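PDB 6AR0: sarcolemmal membrane-associated protein from Homo sapiens, which associates with the STRIPAK core complex, which then dephosphorylates STK3 and inhibits Hippo signalling, the chain here being its N-terminal FHA domain. Local coordinates for residues A[28-34]-A[51-57]; A[66-71]-A[91-97]; A[99-105]-A[120-126]. All coordinates share one frame. Residue numbers count along the deposited sequence, not the author numbering.

In the fold
The three contacts follow one another along the chain, neither nesting nor crossing. After strands 5-10 and 20-23, strand 28-32 opens contact 1, which closes a 16-residue excursion when 51-57 returns beside it. Strand 56-61 turns into 66-71, its neighbour in the same mixed sheet, and contact 2 closes the next excursion, of 19 residues, placing 95-97 at that sheet's edge. The chain then crosses to the other sheet, where contact 3 pairs 99-105 with 120-126 across 14 residues. The two sheets of the FHA sandwich meet through Ile30 and Leu69 on Phe105, and through Ile97 on Ile103 and Ile125.

Contact 1. Residues A[28-34]-A[51-57]; sequences IKIGRSV and LSRNHAL
The Gly-Arg and Ser-Arg-Asn-His signatures of the FHA domain meet here; in relatives the end of this strand and the loop before the next one help form the phosphothreonine-binding surface, a role they probably share in this protein. Segments 28-34 and 51-57 run antiparallel. Lys29 and Leu57 form a non-hydrogen-bonded pair (CA-CA 4.7 Å), and Ile30 and Ala56 a hydrogen-bonded one: Ile30 N to Ala56 O is 2.9 Å and Ala56 N to Ile30 O 3.1 Å. His55 N also reaches Ile30 O, at 2.9 Å, so His55 and Ala56 both face Ile30 in a classic beta bulge. Beyond the bulge 51-55 is loop, while Gly31 and Arg32 stay in strand 28-32. Gly31 is almost fully extended (-176/177), and its CA lies 3.4 Å from Arg53 O in a CA-H...O contact; a CB there would clash with that oxygen. Arg32 N bonds to Ser52 O (2.9 Å), and its side chain (t, t, p) brings NH1 to Leu51 O (2.9 Å). His55, chi1 t, accepts Ser52 N on ND1 (3.0 Å) while NE2 bonds to Gly77 O. Ile30 (chi1 m) turns its CD1 to Ala56 CB (3.9 Å), on the face packed against Leu69 and Phe105. On the face of Lys29 and Leu57, Lys29 NZ donates to Asn54 OD1 (2.7 Å); past the strand, Val34 CG2 lies over one face of the Arg53 guanidinium, 3.5 Å from Arg53 NH1.

Contact 2. Residues A[66-71]-A[91-97]; sequences KFYLQD and ESPPCEI
A salt bridge, Lys66 NZ to Glu96 OE1 at 2.8 Å, closes one end of this antiparallel strand pair in the FHA beta sandwich, where 95-97 is an outermost strand of the mixed sheet. Water spans the same end, joining Phe67 N (3.0 Å), Glu96 OE2 (2.8 Å) and Ile97 O (2.8 Å). At the other end Ser92 takes over the pairing: its N donates to Asp71 O (3.0 Å), and its OG, with chi1 p, accepts Asp71 N (2.9 Å) and donates to Pro93 O (2.8 Å). The extended Gln70 (t, t) sends NE2 to Ser92 O (2.8 Å). Asp71 OD2 is hydrogen-bonded to Ser74 OG and Thr78 OG1.

Between these ends Leu69 and Cys95 form a hydrogen-bonded pair, with Leu69 N to Cys95 O and Cys95 N to Leu69 O both 2.9 Å. Tyr68 and Glu96 form a non-hydrogen-bonded one, their CA atoms 4.3 Å apart. The short strand axes approach to 4.3 Å, with their directions 128° apart. Leu69 and Ile97 lie on the same face of the sheet and both touch Ile80 of strand 78-80 in the other sheet; Leu69 CB lies 3.9 Å from Ile97 CG2, and Phe67 CB 3.7 Å from Ile97 CG1. On the other face the Tyr68 ring (chi1 m) meets Trp59 of the adjoining strand and places CD1 3.9 Å from Pro94 CB.

Contact 3. Residues A[99-105]-A[120-126]; sequences SGDIIQF and CIVSTIK
Ile125, Ile103 and Phe105 have the most surface covered where segments 99-105 and 120-126 pair as antiparallel strands, whose axes approach to 4.6 Å with directions 149° apart. Ile103 sits opposite Ser123 in a hydrogen-bonded pair: Ile103 N to Ser123 O and Ser123 N to Ile103 O are both 2.8 Å. Its side chain (m, m) reaches diagonally to Ile125, CG1 lying 3.6 Å from Ile125 CG2. Beyond the last regular pair Ile125 (t, t) holds the loop before the strand: its N bonds to Asp101 O (3.0 Å) and its O accepts Gly100 N (2.8 Å). Gly100, at phi 102° and psi -5°, turns the chain into the strand with backbone angles at which a CB would be jammed against the preceding carbonyl. Phe105 pairs with Ile121 (Phe105 N to Ile121 O 2.8 Å, Ile121 N to Phe105 O 3.1 Å) and presents its ring edge to Ile121, CD2 being 3.8 Å from CG2.

The intervening pairs, Ile102 with Thr124 and Gln104 with Val122, are non-hydrogen-bonded (CA-CA 4.6 and 4.4 Å). They turn their side chains to the opposite face, where Ile102 CG2 meets Val122 CG1 at 3.8 Å, and Ile102 CD1 lies 3.4 Å from Thr124 OG1. CA-H...O contacts link Ile102 CA with Ser123 O (3.3 Å) and Gln104 CA with Ile121 O (3.1 Å). Strands 78-80 and 5-10 flank the pair. With Ile97 packed on both Ile103 and Ile125, and Phe105 touching Ile30 and Leu51, this inner face forms part of the hydrophobic core between the two sheets of the FHA beta sandwich.

Contact 1. Residues A[28-34]-A[51-57]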
loop_
_atom_site.group_PDB
_atom_site.type_symbol
_atom_site.label_atom_id
_atom_site.label_comp_id
_atom_site.label_asym_id
_atom_site.label_seq_id
_atom_site.Cartn_x
_atom_site.Cartn_y
_atom_site.Cartn_z
ATOM N N ILE A 28 2.460 5.592 7.944
ATOM C CA ILE A 28 2.290 4.175 8.234
ATOM C C ILE A 28 3.152 3.353 7.282
ATOM O O ILE A 28 3.116 3.551 6.060
ATOM C CB ILE A 28 0.803 3.784 8.136
ATOM C CG1 ILE A 28 -0.016 4.509 9.221
ATOM C CG2 ILE A 28 0.620 2.270 8.247
ATOM C CD1 ILE A 28 0.376 4.188 10.660
ATOM N N LYS A 29 3.911 2.421 7.852
ATOM C CA LYS A 29 4.706 1.498 7.064
ATOM C C LYS A 29 3.810 0.463 6.394
ATOM O O LYS A 29 2.854 -0.054 6.991
ATOM C CB LYS A 29 5.714 0.784 7.958
ATOM C CG LYS A 29 6.792 0.061 7.159
ATOM C CD LYS A 29 8.002 -0.285 8.006
ATOM C CE LYS A 29 7.778 -1.587 8.723
ATOM N NZ LYS A 29 8.984 -1.965 9.507
ATOM N N ILE A 30 4.110 0.192 5.134
ATOM C CA ILE A 30 3.565 -0.938 4.392
ATOM C C ILE A 30 4.657 -1.987 4.307
ATOM O O ILE A 30 5.793 -1.671 3.936
ATOM C CB ILE A 30 3.141 -0.493 2.987
ATOM C CG1 ILE A 30 2.004 0.533 3.095
ATOM C CG2 ILE A 30 2.727 -1.689 2.143
ATOM C CD1 ILE A 30 1.985 1.562 2.011
ATOM N N GLY A 31 4.338 -3.226 4.662
ATOM C CA GLY A 31 5.365 -4.244 4.610
ATOM C C GLY A 31 4.824 -5.615 4.939
ATOM O O GLY A 31 3.654 -5.794 5.293
ATOM N N ARG A 32 5.719 -6.585 4.838
ATOM C CA ARG A 32 5.390 -7.984 5.064
ATOM C C ARG A 32 5.246 -8.283 6.551
ATOM O O ARG A 32 5.990 -7.745 7.380
ATOM C CB ARG A 32 6.514 -8.853 4.495
ATOM C CG ARG A 32 6.182 -10.326 4.431
ATOM C CD ARG A 32 7.286 -11.125 3.789
ATOM N NE ARG A 32 8.443 -11.250 4.675
ATOM C CZ ARG A 32 9.610 -10.628 4.522
ATOM N NH1 ARG A 32 9.845 -9.822 3.496
ATOM N NH2 ARG A 32 10.574 -10.830 5.411
ATOM N N SER A 33 4.314 -9.176 6.873
ATOM C CA SER A 33 4.148 -9.664 8.232
ATOM C C SER A 33 5.429 -10.328 8.719
ATOM O O SER A 33 5.984 -11.197 8.041
ATOM C CB SER A 33 3.011 -10.679 8.230
ATOM O OG SER A 33 2.841 -11.235 9.509
ATOM N N VAL A 34 5.887 -9.906 9.898
ATOM C CA VAL A 34 7.048 -10.477 10.566
ATOM C C VAL A 34 6.755 -10.480 12.061
ATOM O O VAL A 34 5.792 -9.865 12.527
ATOM C CB VAL A 34 8.336 -9.678 10.272
ATOM C CG1 VAL A 34 8.684 -9.753 8.789
ATOM C CG2 VAL A 34 8.193 -8.231 10.733
ATOM N N LEU A 51 6.141 -9.197 -0.579
ATOM C CA LEU A 51 6.424 -7.882 -0.009
ATOM C C LEU A 51 7.743 -7.891 0.741
ATOM O O LEU A 51 8.132 -8.895 1.345
ATOM C CB LEU A 51 5.339 -7.434 0.970
ATOM C CG LEU A 51 4.180 -6.655 0.317
ATOM C CD1 LEU A 51 3.349 -7.514 -0.631
ATOM C CD2 LEU A 51 3.288 -6.030 1.366
ATOM N N SER A 52 8.418 -6.748 0.722
ATOM C CA SER A 52 9.567 -6.516 1.582
ATOM C C SER A 52 9.107 -6.133 2.991
ATOM O O SER A 52 7.969 -5.701 3.208
ATOM C CB SER A 52 10.449 -5.414 0.987
ATOM O OG SER A 52 10.957 -5.801 -0.275
ATOM N N ARG A 53 10.009 -6.302 3.962
ATOM C CA ARG A 53 9.692 -5.924 5.334
ATOM C C ARG A 53 9.387 -4.437 5.428
ATOM O O ARG A 53 8.402 -4.031 6.058
ATOM C CB ARG A 53 10.858 -6.282 6.255
ATOM C CG ARG A 53 10.616 -5.919 7.716
ATOM C CD ARG A 53 11.817 -6.226 8.601
ATOM N NE ARG A 53 11.531 -5.922 10.005
ATOM C CZ ARG A 53 11.482 -6.814 10.996
ATOM N NH1 ARG A 53 11.725 -8.103 10.782
ATOM N NH2 ARG A 53 11.199 -6.406 12.226
ATOM N N ASN A 54 10.223 -3.612 4.804
ATOM C CA ASN A 54 10.030 -2.168 4.733
ATOM C C ASN A 54 9.760 -1.842 3.269
ATOM O O ASN A 54 10.653 -1.480 2.510
ATOM C CB ASN A 54 11.251 -1.437 5.254
ATOM C CG ASN A 54 11.655 -1.904 6.633
ATOM O OD1 ASN A 54 10.849 -1.908 7.555
ATOM N ND2 ASN A 54 12.905 -2.324 6.773
ATOM N N HIS A 55 8.507 -2.018 2.862
ATOM C CA HIS A 55 8.163 -2.000 1.449
ATOM C C HIS A 55 7.833 -0.597 0.947
ATOM O O HIS A 55 8.351 -0.152 -0.083
ATOM C CB HIS A 55 6.989 -2.957 1.225
ATOM C CG HIS A 55 6.742 -3.270 -0.206
ATOM N ND1 HIS A 55 7.076 -4.481 -0.769
ATOM C CD2 HIS A 55 6.239 -2.506 -1.200
ATOM C CE1 HIS A 55 6.769 -4.451 -2.050
ATOM N NE2 HIS A 55 6.261 -3.267 -2.336
ATOM N N ALA A 56 6.969 0.102 1.672
ATOM C CA ALA A 56 6.519 1.423 1.262
ATOM C C ALA A 56 6.065 2.173 2.508
ATOM O O ALA A 56 6.068 1.643 3.623
ATOM C CB ALA A 56 5.428 1.325 0.187
ATOM N N LEU A 57 5.703 3.433 2.302
ATOM C CA LEU A 57 5.252 4.324 3.352
ATOM C C LEU A 57 4.090 5.132 2.801
ATOM O O LEU A 57 4.158 5.608 1.670
ATOM C CB LEU A 57 6.411 5.248 3.712
ATOM C CG LEU A 57 6.332 6.065 4.998
ATOM C CD1 LEU A 57 6.271 5.169 6.223
ATOM C CD2 LEU A 57 7.521 6.998 5.077
HETATM O O HOH W 1 6.876 -5.205 8.033
HETATM O O HOH W 2 12.263 -8.028 3.307
#

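Contact 2. Residues A[66-71]-A[91-97]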
loop_
_atom_site.group_PDB
_atom_site.type_symbol
_atom_site.label_atom_id
_atom_site.label_comp_id
_atom_site.label_asym_id
_atom_site.label_seq_id
_atom_site.Cartn_x
_atom_site.Cartn_y
_atom_site.Cartn_z
ATOM N N LYS A 66 -2.923 16.652 0.984
ATOM C CA LYS A 66 -2.569 15.636 0.005
ATOM C C LYS A 66 -2.088 14.364 0.704
ATOM O O LYS A 66 -1.497 14.407 1.789
ATOM C CB LYS A 66 -1.458 16.144 -0.926
ATOM C CG LYS A 66 -1.837 17.271 -1.895
ATOM C CD LYS A 66 -0.664 17.647 -2.841
ATOM C CE LYS A 66 -1.090 18.652 -3.908
ATOM N NZ LYS A 66 -2.032 18.046 -4.884
ATOM N N PHE A 67 -2.332 13.235 0.055
ATOM C CA PHE A 67 -1.902 11.927 0.507
ATOM C C PHE A 67 -0.789 11.440 -0.410
ATOM O O PHE A 67 -0.819 11.675 -1.631
ATOM C CB PHE A 67 -3.063 10.931 0.426
ATOM C CG PHE A 67 -4.196 11.211 1.371
ATOM C CD1 PHE A 67 -4.336 10.490 2.541
ATOM C CD2 PHE A 67 -5.144 12.170 1.071
ATOM C CE1 PHE A 67 -5.401 10.741 3.401
ATOM C CE2 PHE A 67 -6.202 12.425 1.931
ATOM C CZ PHE A 67 -6.331 11.699 3.075
ATOM N N TYR A 68 0.155 10.689 0.163
ATOM C CA TYR A 68 1.307 10.228 -0.585
ATOM C C TYR A 68 1.638 8.778 -0.284
ATOM O O TYR A 68 1.402 8.271 0.815
ATOM C CB TYR A 68 2.556 11.036 -0.247
ATOM C CG TYR A 68 2.460 12.461 -0.692
ATOM C CD1 TYR A 68 2.836 12.824 -1.979
ATOM C CD2 TYR A 68 1.978 13.435 0.148
ATOM C CE1 TYR A 68 2.758 14.121 -2.412
ATOM C CE2 TYR A 68 1.895 14.760 -0.272
ATOM C CZ TYR A 68 2.286 15.084 -1.560
ATOM O OH TYR A 68 2.224 16.378 -2.015
ATOM N N LEU A 69 2.256 8.147 -1.272
ATOM C CA LEU A 69 2.833 6.819 -1.183
ATOM C C LEU A 69 4.271 6.881 -1.679
ATOM O O LEU A 69 4.561 7.540 -2.684
ATOM C CB LEU A 69 2.014 5.864 -2.058
ATOM C CG LEU A 69 2.404 4.391 -2.106
ATOM C CD1 LEU A 69 2.293 3.752 -0.734
ATOM C CD2 LEU A 69 1.530 3.647 -3.110
ATOM N N GLN A 70 5.180 6.212 -0.971
ATOM C CA GLN A 70 6.582 6.177 -1.352
ATOM C C GLN A 70 7.100 4.754 -1.241
ATOM O O GLN A 70 6.917 4.100 -0.208
ATOM C CB GLN A 70 7.395 7.091 -0.434
ATOM C CG GLN A 70 8.854 7.147 -0.780
ATOM C CD GLN A 70 9.576 8.154 0.064
ATOM O OE1 GLN A 70 9.254 8.339 1.242
ATOM N NE2 GLN A 70 10.547 8.828 -0.524
ATOM N N ASP A 71 7.782 4.286 -2.281
ATOM C CA ASP A 71 8.444 2.990 -2.225
ATOM C C ASP A 71 9.769 3.157 -1.487
ATOM O O ASP A 71 10.565 4.040 -1.827
ATOM C CB ASP A 71 8.687 2.464 -3.641
ATOM C CG ASP A 71 9.286 1.083 -3.650
ATOM O OD1 ASP A 71 10.409 0.926 -3.122
ATOM O OD2 ASP A 71 8.596 0.167 -4.158
ATOM N N GLU A 91 14.618 3.650 -3.914
ATOM C CA GLU A 91 13.604 4.483 -3.289
ATOM C C GLU A 91 12.926 5.328 -4.357
ATOM O O GLU A 91 13.579 5.800 -5.294
ATOM C CB GLU A 91 14.262 5.388 -2.240
ATOM C CG GLU A 91 13.291 6.150 -1.352
ATOM C CD GLU A 91 13.995 7.114 -0.415
ATOM O OE1 GLU A 91 14.725 8.000 -0.906
ATOM O OE2 GLU A 91 13.820 6.983 0.814
ATOM N N SER A 92 11.619 5.518 -4.219
ATOM C CA SER A 92 10.927 6.461 -5.081
ATOM C C SER A 92 10.808 7.806 -4.394
ATOM O O SER A 92 10.956 7.911 -3.177
ATOM C CB SER A 92 9.517 5.959 -5.416
ATOM O OG SER A 92 8.585 6.147 -4.354
ATOM N N PRO A 93 10.516 8.865 -5.141
ATOM C CA PRO A 93 10.034 10.086 -4.502
ATOM C C PRO A 93 8.644 9.866 -3.940
ATOM O O PRO A 93 7.984 8.868 -4.271
ATOM C CB PRO A 93 10.002 11.100 -5.654
ATOM C CG PRO A 93 9.879 10.293 -6.872
ATOM C CD PRO A 93 10.480 8.953 -6.610
ATOM N N PRO A 94 8.154 10.767 -3.096
ATOM C CA PRO A 94 6.736 10.729 -2.727
ATOM C C PRO A 94 5.878 10.874 -3.973
ATOM O O PRO A 94 6.124 11.744 -4.800
ATOM C CB PRO A 94 6.581 11.932 -1.794
ATOM C CG PRO A 94 7.964 12.191 -1.280
ATOM C CD PRO A 94 8.861 11.880 -2.439
ATOM N N CYS A 95 4.842 10.056 -4.078
ATOM C CA CYS A 95 3.928 10.061 -5.214
ATOM C C CYS A 95 2.516 10.258 -4.682
ATOM O O CYS A 95 2.057 9.497 -3.832
ATOM C CB CYS A 95 4.046 8.750 -5.987
ATOM S SG CYS A 95 5.612 8.531 -6.830
ATOM N N GLU A 96 1.835 11.292 -5.151
ATOM C CA GLU A 96 0.512 11.597 -4.634
ATOM C C GLU A 96 -0.497 10.533 -5.056
ATOM O O GLU A 96 -0.535 10.106 -6.225
ATOM C CB GLU A 96 0.047 12.967 -5.130
ATOM C CG GLU A 96 -1.296 13.340 -4.553
ATOM C CD GLU A 96 -1.782 14.734 -4.892
ATOM O OE1 GLU A 96 -1.101 15.474 -5.621
ATOM O OE2 GLU A 96 -2.879 15.108 -4.385
ATOM N N ILE A 97 -1.323 10.120 -4.093
ATOM C CA ILE A 97 -2.415 9.184 -4.309
ATOM C C ILE A 97 -3.746 9.902 -4.106
ATOM O O ILE A 97 -3.873 10.831 -3.290
ATOM C CB ILE A 97 -2.306 7.913 -3.439
ATOM C CG1 ILE A 97 -2.073 8.271 -1.966
ATOM C CG2 ILE A 97 -1.180 7.025 -3.965
ATOM C CD1 ILE A 97 -2.219 7.080 -1.003
HETATM O O HOH W 3 -3.974 13.519 -2.398
HETATM O O HOH W 4 11.254 7.037 3.134
#

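Contact 3. Residues A[99-105]-A[120-126]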
loop_
_atom_site.group_PDB
_atom_site.type_symbol
_atom_site.label_atom_id
_atom_site.label_comp_id
_atom_site.label_asym_id
_atom_site.label_seq_id
_atom_site.Cartn_x
_atom_site.Cartn_y
_atom_site.Cartn_z
ATOM N N SER A 99 -8.239 9.371 -4.090
ATOM C CA SER A 99 -9.226 8.392 -3.671
ATOM C C SER A 99 -9.761 7.643 -4.883
ATOM O O SER A 99 -10.178 8.256 -5.867
ATOM C CB SER A 99 -10.362 9.084 -2.922
ATOM O OG SER A 99 -11.074 8.112 -2.193
ATOM N N GLY A 100 -9.737 6.315 -4.811
ATOM C CA GLY A 100 -10.087 5.455 -5.927
ATOM C C GLY A 100 -8.919 4.835 -6.663
ATOM O O GLY A 100 -9.134 4.007 -7.564
ATOM N N ASP A 101 -7.698 5.201 -6.309
ATOM C CA ASP A 101 -6.538 4.584 -6.923
ATOM C C ASP A 101 -6.484 3.090 -6.609
ATOM O O ASP A 101 -6.948 2.615 -5.566
ATOM C CB ASP A 101 -5.246 5.225 -6.422
ATOM C CG ASP A 101 -4.939 6.563 -7.050
ATOM O OD1 ASP A 101 -5.572 6.943 -8.057
ATOM O OD2 ASP A 101 -4.014 7.229 -6.514
ATOM N N ILE A 102 -5.881 2.353 -7.531
ATOM C CA ILE A 102 -5.547 0.947 -7.336
ATOM C C ILE A 102 -4.061 0.885 -7.007
ATOM O O ILE A 102 -3.218 1.289 -7.811
ATOM C CB ILE A 102 -5.867 0.107 -8.581
ATOM C CG1 ILE A 102 -7.348 0.238 -8.958
ATOM C CG2 ILE A 102 -5.464 -1.344 -8.352
ATOM C CD1 ILE A 102 -8.299 -0.148 -7.863
ATOM N N ILE A 103 -3.734 0.401 -5.822
ATOM C CA ILE A 103 -2.370 0.374 -5.311
ATOM C C ILE A 103 -1.924 -1.075 -5.212
ATOM O O ILE A 103 -2.655 -1.914 -4.682
ATOM C CB ILE A 103 -2.361 1.008 -3.904
ATOM C CG1 ILE A 103 -2.982 2.403 -3.918
ATOM C CG2 ILE A 103 -0.983 0.995 -3.293
ATOM C CD1 ILE A 103 -2.251 3.304 -4.797
ATOM N N GLN A 104 -0.715 -1.368 -5.678
ATOM C CA GLN A 104 -0.200 -2.731 -5.700
ATOM C C GLN A 104 1.167 -2.781 -5.035
ATOM O O GLN A 104 2.019 -1.927 -5.283
ATOM C CB GLN A 104 -0.116 -3.241 -7.140
ATOM C CG GLN A 104 0.488 -4.621 -7.271
ATOM C CD GLN A 104 0.465 -5.112 -8.696
ATOM O OE1 GLN A 104 -0.544 -4.950 -9.394
ATOM N NE2 GLN A 104 1.556 -5.720 -9.149
ATOM N N PHE A 105 1.373 -3.790 -4.196
ATOM C CA PHE A 105 2.658 -4.045 -3.553
ATOM C C PHE A 105 3.135 -5.419 -3.994
ATOM O O PHE A 105 2.460 -6.428 -3.761
ATOM C CB PHE A 105 2.544 -3.991 -2.032
ATOM C CG PHE A 105 1.866 -2.755 -1.530
ATOM C CD1 PHE A 105 2.420 -1.505 -1.743
ATOM C CD2 PHE A 105 0.641 -2.820 -0.885
ATOM C CE1 PHE A 105 1.787 -0.357 -1.294
ATOM C CE2 PHE A 105 0.005 -1.671 -0.441
ATOM C CZ PHE A 105 0.568 -0.451 -0.648
ATOM N N CYS A 120 0.373 -11.110 -5.113
ATOM C CA CYS A 120 0.798 -9.825 -4.569
ATOM C C CYS A 120 -0.418 -9.094 -4.002
ATOM O O CYS A 120 -1.566 -9.535 -4.161
ATOM C CB CYS A 120 1.487 -8.979 -5.652
ATOM S SG CYS A 120 0.446 -8.546 -7.051
ATOM N N ILE A 121 -0.187 -7.969 -3.329
ATOM C CA ILE A 121 -1.291 -7.218 -2.747
ATOM C C ILE A 121 -1.770 -6.207 -3.779
ATOM O O ILE A 121 -0.985 -5.384 -4.260
ATOM C CB ILE A 121 -0.858 -6.530 -1.451
ATOM C CG1 ILE A 121 -0.477 -7.566 -0.389
ATOM C CG2 ILE A 121 -1.936 -5.573 -0.948
ATOM C CD1 ILE A 121 -1.601 -8.461 0.082
ATOM N N VAL A 122 -3.057 -6.279 -4.129
ATOM C CA VAL A 122 -3.682 -5.345 -5.061
ATOM C C VAL A 122 -4.914 -4.794 -4.352
ATOM O O VAL A 122 -5.818 -5.558 -3.990
ATOM C CB VAL A 122 -4.071 -6.000 -6.403
ATOM C CG1 VAL A 122 -4.527 -4.939 -7.391
ATOM C CG2 VAL A 122 -2.911 -6.810 -6.986
ATOM N N SER A 123 -4.947 -3.483 -4.146
ATOM C CA SER A 123 -5.961 -2.875 -3.290
ATOM C C SER A 123 -6.576 -1.658 -3.959
ATOM O O SER A 123 -5.908 -0.934 -4.699
ATOM C CB SER A 123 -5.292 -2.440 -1.973
ATOM O OG SER A 123 -6.132 -1.933 -0.958
ATOM N N THR A 124 -7.854 -1.432 -3.717
ATOM C CA THR A 124 -8.399 -0.102 -3.924
ATOM C C THR A 124 -8.129 0.688 -2.662
ATOM O O THR A 124 -8.228 0.142 -1.558
ATOM C CB THR A 124 -9.912 -0.173 -4.117
ATOM O OG1 THR A 124 -10.199 -1.029 -5.219
ATOM C CG2 THR A 124 -10.514 1.214 -4.357
ATOM N N ILE A 125 -7.779 1.962 -2.800
ATOM C CA ILE A 125 -7.595 2.834 -1.641
ATOM C C ILE A 125 -8.604 3.971 -1.737
ATOM O O ILE A 125 -8.727 4.616 -2.783
ATOM C CB ILE A 125 -6.133 3.319 -1.487
ATOM C CG1 ILE A 125 -5.839 3.844 -0.072
ATOM C CG2 ILE A 125 -5.761 4.326 -2.577
ATOM C CD1 ILE A 125 -4.348 4.058 0.252
ATOM N N LYS A 126 -9.335 4.196 -0.651
ATOM C CA LYS A 126 -10.236 5.332 -0.505
ATOM C C LYS A 126 -9.703 6.201 0.621
ATOM O O LYS A 126 -9.229 5.682 1.636
ATOM C CB LYS A 126 -11.659 4.864 -0.207
ATOM C CG LYS A 126 -12.264 4.058 -1.351
ATOM C CD LYS A 126 -12.552 4.927 -2.577
ATOM C CE LYS A 126 -13.145 4.127 -3.719
ATOM N NZ LYS A 126 -14.612 3.938 -3.547
#